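Local coordinates for dihydropyrimidinase (Dictyostelium discoideum, PDB 2FTW), which catalyses the reversible, zinc-dependent hydrolytic ring opening of 5,6-dihydrouracil and 5,6-dihydrothymine in the second step of reductive pyrimidine degradation, at residues I10-G15 and T438-G443; L57-G62 and C371-A376. All blocks are in the same frame, centred on the assembly; numbering follows the deposited sequence.

Contact 1: residues I10-G15 and T438-G443; sequences ILIKNG and TTIVAG
The backbones of I10 and G443 come closest, with 5.7 Å between I10 CA and G443 CA, where strand 10-13 passes the turn that ends strand 431-441. The two strands belong to different sheets and meet through side chains. I12 and I440 point at each other tip to tip. Their end methyls touch, I12 CD1 to I440 CD1 at 3.7 Å. In I12 the CG1 branch lies anti to the carbonyl carbon (chi1 -50°), and an extended chi2 carries CD1 out to the other sheet. I440 has the same shape, so two long branches meet end on. I10 adds a looser touch, I10 CD1 to I440 CD1 at 4.2 Å. The base of its side chain lies against the turn. I10 CB and I10 CG2 are each 3.7 Å from G443 O, a contact of carbon with a carbonyl oxygen. A442 and G443 both have positive phi, close to a type I' turn, which leads into strand 444-448. I10 also touches I445 on that strand, and I12 touches I402 on strand 402-406. Both strands belong to the large mixed sheet, which here faces the four-stranded sheet of 10-13, consistent with the fold's beta-sandwich. The three isoleucines are buried and offer one another only methyl and methylene groups. The interface here therefore rests on dispersion and the exclusion of water, with G443 O the one polar atom of the turn that I10 meets.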
loop_
_atom_site.group_PDB
_atom_site.type_symbol
_atom_site.label_atom_id
_atom_site.label_comp_id
_atom_site.label_asym_id
_atom_site.label_seq_id
_atom_site.Cartn_x
_atom_site.Cartn_y
_atom_site.Cartn_z
ATOM N N ILE A 10 17.440 -21.028 43.464
ATOM C CA ILE A 10 16.633 -22.128 42.943
ATOM C C ILE A 10 17.301 -22.716 41.705
ATOM O O ILE A 10 18.033 -22.016 40.983
ATOM C CB ILE A 10 15.176 -21.637 42.644
ATOM C CG1 ILE A 10 14.193 -22.802 42.544
ATOM C CG2 ILE A 10 15.115 -20.769 41.385
ATOM C CD1 ILE A 10 12.756 -22.359 42.597
ATOM N N LEU A 11 17.066 -24.007 41.481
ATOM C CA LEU A 11 17.594 -24.720 40.327
ATOM C C LEU A 11 16.441 -25.311 39.520
ATOM O O LEU A 11 15.660 -26.125 40.019
ATOM C CB LEU A 11 18.574 -25.815 40.779
ATOM C CG LEU A 11 19.133 -26.786 39.728
ATOM C CD1 LEU A 11 19.890 -26.057 38.654
ATOM C CD2 LEU A 11 20.035 -27.825 40.366
ATOM N N ILE A 12 16.335 -24.885 38.265
ATOM C CA ILE A 12 15.281 -25.357 37.382
ATOM C C ILE A 12 15.861 -26.348 36.371
ATOM O O ILE A 12 16.744 -25.986 35.594
ATOM C CB ILE A 12 14.608 -24.188 36.631
ATOM C CG1 ILE A 12 14.211 -23.078 37.614
ATOM C CG2 ILE A 12 13.394 -24.697 35.867
ATOM C CD1 ILE A 12 14.075 -21.710 36.982
ATOM N N LYS A 13 15.344 -27.578 36.376
ATOM C CA LYS A 13 15.903 -28.672 35.563
ATOM C C LYS A 13 14.932 -29.243 34.544
ATOM O O LYS A 13 13.721 -29.261 34.752
ATOM C CB LYS A 13 16.426 -29.821 36.454
ATOM C CG LYS A 13 17.743 -29.490 37.169
ATOM C CD LYS A 13 18.304 -30.634 38.033
ATOM C CE LYS A 13 18.874 -31.807 37.211
ATOM N NZ LYS A 13 19.986 -31.459 36.292
ATOM N N ASN A 14 15.504 -29.730 33.443
ATOM C CA ASN A 14 14.810 -30.544 32.436
ATOM C C ASN A 14 13.940 -29.772 31.437
ATOM O O ASN A 14 13.297 -30.391 30.589
ATOM C CB ASN A 14 13.985 -31.674 33.101
ATOM C CG ASN A 14 14.771 -32.428 34.178
ATOM O OD1 ASN A 14 15.942 -32.793 33.981
ATOM N ND2 ASN A 14 14.135 -32.646 35.332
ATOM N N GLY A 15 13.933 -28.443 31.502
ATOM C CA GLY A 15 13.140 -27.636 30.574
ATOM C C GLY A 15 13.920 -27.038 29.409
ATOM O O GLY A 15 15.132 -27.219 29.281
ATOM N N THR A 438 4.293 -22.168 36.816
ATOM C CA THR A 438 5.110 -21.660 37.915
ATOM C C THR A 438 5.760 -20.328 37.515
ATOM O O THR A 438 6.281 -20.196 36.415
ATOM C CB THR A 438 6.204 -22.666 38.329
ATOM O OG1 THR A 438 5.614 -23.951 38.566
ATOM C CG2 THR A 438 6.923 -22.215 39.571
ATOM N N THR A 439 5.690 -19.346 38.407
ATOM C CA THR A 439 6.362 -18.067 38.221
ATOM C C THR A 439 7.398 -17.919 39.339
ATOM O O THR A 439 7.177 -18.337 40.479
ATOM C CB THR A 439 5.355 -16.897 38.237
ATOM O OG1 THR A 439 4.269 -17.194 37.350
ATOM C CG2 THR A 439 6.010 -15.576 37.816
ATOM N N ILE A 440 8.546 -17.365 38.981
ATOM C CA ILE A 440 9.662 -17.186 39.889
ATOM C C ILE A 440 10.137 -15.742 39.776
ATOM O O ILE A 440 10.466 -15.280 38.680
ATOM C CB ILE A 440 10.822 -18.167 39.547
ATOM C CG1 ILE A 440 10.368 -19.618 39.755
ATOM C CG2 ILE A 440 12.060 -17.875 40.389
ATOM C CD1 ILE A 440 11.220 -20.647 39.054
ATOM N N VAL A 441 10.136 -15.030 40.900
ATOM C CA VAL A 441 10.630 -13.656 40.973
ATOM C C VAL A 441 11.807 -13.626 41.944
ATOM O O VAL A 441 11.687 -14.078 43.080
ATOM C CB VAL A 441 9.515 -12.688 41.455
ATOM C CG1 VAL A 441 10.055 -11.268 41.687
ATOM C CG2 VAL A 441 8.344 -12.686 40.476
ATOM N N ALA A 442 12.941 -13.102 41.478
ATOM C CA ALA A 442 14.171 -12.988 42.265
ATOM C C ALA A 442 14.552 -14.301 42.931
ATOM O O ALA A 442 14.887 -14.329 44.111
ATOM C CB ALA A 442 14.059 -11.874 43.294
ATOM N N GLY A 443 14.493 -15.382 42.153
ATOM C CA GLY A 443 14.833 -16.717 42.618
ATOM C C GLY A 443 13.847 -17.368 43.574
ATOM O O GLY A 443 14.140 -18.424 44.109
#

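Contact 2: residues L57-G62 and C371-A376; sequences LLLPGG and CQFVRA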
loop_
_atom_site.group_PDB
_atom_site.type_symbol
_atom_site.label_atom_id
_atom_site.label_comp_id
_atom_site.label_asym_id
_atom_site.label_seq_id
_atom_site.Cartn_x
_atom_site.Cartn_y
_atom_site.Cartn_z
ATOM N N LEU A 57 8.648 -24.928 29.239
ATOM C CA LEU A 57 9.499 -23.860 28.725
ATOM C C LEU A 57 9.857 -22.899 29.840
ATOM O O LEU A 57 9.039 -22.643 30.720
ATOM C CB LEU A 57 8.775 -23.119 27.610
ATOM C CG LEU A 57 8.135 -24.019 26.546
ATOM C CD1 LEU A 57 7.479 -23.156 25.486
ATOM C CD2 LEU A 57 9.163 -24.999 25.920
ATOM N N LEU A 58 11.102 -22.419 29.818
ATOM C CA LEU A 58 11.562 -21.357 30.706
ATOM C C LEU A 58 11.593 -20.064 29.895
ATOM O O LEU A 58 12.422 -19.914 28.991
ATOM C CB LEU A 58 12.956 -21.667 31.252
ATOM C CG LEU A 58 13.065 -22.693 32.381
ATOM C CD1 LEU A 58 12.535 -24.049 31.967
ATOM C CD2 LEU A 58 14.501 -22.805 32.833
ATOM N N LEU A 59 10.676 -19.152 30.209
ATOM C CA LEU A 59 10.605 -17.855 29.550
ATOM C C LEU A 59 11.050 -16.764 30.512
ATOM O O LEU A 59 10.857 -16.892 31.744
ATOM C CB LEU A 59 9.178 -17.558 29.083
ATOM C CG LEU A 59 8.376 -18.742 28.562
ATOM C CD1 LEU A 59 7.013 -18.269 28.127
ATOM C CD2 LEU A 59 9.094 -19.442 27.422
ATOM N N PRO A 60 11.646 -15.681 29.969
ATOM C CA PRO A 60 11.858 -14.532 30.839
ATOM C C PRO A 60 10.500 -14.043 31.308
ATOM O O PRO A 60 9.523 -14.073 30.539
ATOM C CB PRO A 60 12.525 -13.496 29.920
ATOM C CG PRO A 60 13.050 -14.292 28.744
ATOM C CD PRO A 60 12.112 -15.431 28.589
ATOM N N GLY A 61 10.426 -13.614 32.561
ATOM C CA GLY A 61 9.202 -13.060 33.086
ATOM C C GLY A 61 8.600 -12.035 32.144
ATOM O O GLY A 61 9.322 -11.223 31.548
ATOM N N GLY A 62 7.272 -12.070 32.019
ATOM C CA GLY A 62 6.558 -11.074 31.240
ATOM C C GLY A 62 6.772 -9.669 31.776
ATOM O O GLY A 62 6.965 -9.470 32.976
ATOM N N CYS A 371 9.983 -17.896 20.112
ATOM C CA CYS A 371 10.921 -16.759 20.261
ATOM C C CYS A 371 10.255 -15.392 20.026
ATOM O O CYS A 371 10.513 -14.443 20.741
ATOM C CB CYS A 371 12.131 -16.937 19.325
ATOM S SG CYS A 371 13.201 -18.347 19.787
ATOM N N GLN A 372 9.394 -15.303 19.021
ATOM C CA GLN A 372 8.654 -14.062 18.771
ATOM C C GLN A 372 7.666 -13.763 19.901
ATOM O O GLN A 372 7.325 -12.602 20.148
ATOM C CB GLN A 372 7.919 -14.113 17.435
ATOM C CG GLN A 372 8.847 -14.284 16.240
ATOM C CD GLN A 372 8.113 -14.452 14.930
ATOM O OE1 GLN A 372 7.031 -15.040 14.869
ATOM N NE2 GLN A 372 8.712 -13.932 13.856
ATOM N N PHE A 373 7.206 -14.804 20.589
ATOM C CA PHE A 373 6.355 -14.601 21.759
ATOM C C PHE A 373 7.124 -13.981 22.928
ATOM O O PHE A 373 6.618 -13.095 23.623
ATOM C CB PHE A 373 5.699 -15.926 22.173
ATOM C CG PHE A 373 4.991 -15.858 23.484
ATOM C CD1 PHE A 373 5.674 -16.147 24.669
ATOM C CD2 PHE A 373 3.650 -15.500 23.546
ATOM C CE1 PHE A 373 5.035 -16.092 25.891
ATOM C CE2 PHE A 373 2.997 -15.443 24.774
ATOM C CZ PHE A 373 3.697 -15.751 25.951
ATOM N N VAL A 374 8.347 -14.436 23.159
ATOM C CA VAL A 374 9.175 -13.840 24.199
ATOM C C VAL A 374 9.515 -12.373 23.871
ATOM O O VAL A 374 9.404 -11.491 24.738
ATOM C CB VAL A 374 10.421 -14.717 24.485
ATOM C CG1 VAL A 374 11.440 -13.994 25.317
ATOM C CG2 VAL A 374 9.990 -15.984 25.201
ATOM N N ARG A 375 9.873 -12.104 22.617
ATOM C CA ARG A 375 10.092 -10.720 22.173
ATOM C C ARG A 375 8.888 -9.847 22.469
ATOM O O ARG A 375 9.016 -8.811 23.090
ATOM C CB ARG A 375 10.359 -10.670 20.675
ATOM C CG ARG A 375 10.829 -9.327 20.185
ATOM C CD ARG A 375 10.366 -9.062 18.798
ATOM N NE ARG A 375 9.070 -8.399 18.802
ATOM C CZ ARG A 375 8.102 -8.606 17.920
ATOM N NH1 ARG A 375 8.233 -9.494 16.928
ATOM N NH2 ARG A 375 6.979 -7.920 18.048
ATOM N N ALA A 376 7.719 -10.282 21.996
ATOM C CA ALA A 376 6.451 -9.565 22.183
ATOM C C ALA A 376 5.985 -9.370 23.657
ATOM O O ALA A 376 5.221 -8.437 23.945
ATOM C CB ALA A 376 5.374 -10.266 21.405
#
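L59 and F373 meet because their first torsions bring them together between the strand and the helix. L59 CG stands anti to the carbonyl carbon (chi1 -37°), while F373 CG stands anti to the backbone N (chi1 171°). The CB of F373 leaves the helix to one side of the strand, but the far end of the side chain comes nearer to it. L59 CD1 then sits at the ring edge, near the ring plane, 3.7 Å from F373 CE1. The two side chains cross at about a right angle. The ring makes an edge-to-face contact with W359 and touches M355, V358 and V363. It is thus held between strand 57-64 and helix 354-363. The second pair is P60 and V374, also crossing at about a right angle. V374 CG1 lies 3.6 Å from P60 CD. V374 CG2 is 4.2 Å from L59 CD2, so the valine fork bridges the two strand residues. Residues 57-60 pair with strands 16-18 and 402-406, on the sandwich side of the amidohydrolase fold. From there strand 57-64 runs on to pair in parallel with 94-101, a barrel strand, and leads to the zinc ligands H66 and H68. Helix 370-384 covers one side of it. The axes of 57-60 and 371-376 come within 9.0 Å and run 30° apart in the same general direction. V18 on neighbouring strand 16-18 touches both L59 and V374. The carbonyl oxygen of V374 accepts a hydrogen bond from S378 OG, and P60 touches the same serine.

The centres of the two contacts lie 14 Å apart, on the same side of the chain's centre. Both reach one large mixed sheet, in which strand 402-406 pairs antiparallel with both 57-64 and 431-441. Contact 1 joins the start of the chain to a hairpin 423 residues later. Both segments of contact 2 fall between, in the order 10-15, 57-62, 371-376, 438-443. The contacts also touch directly: I12 CG2 is 3.7 Å from L58 CD2, and G15 CA is 3.9 Å from L58 CD1. Contact 1 joins the small sheet of 10-13 to the large one. Contact 2 packs helix 370-384 on a strand of that large sheet, and 57-64 then continues toward the barrel.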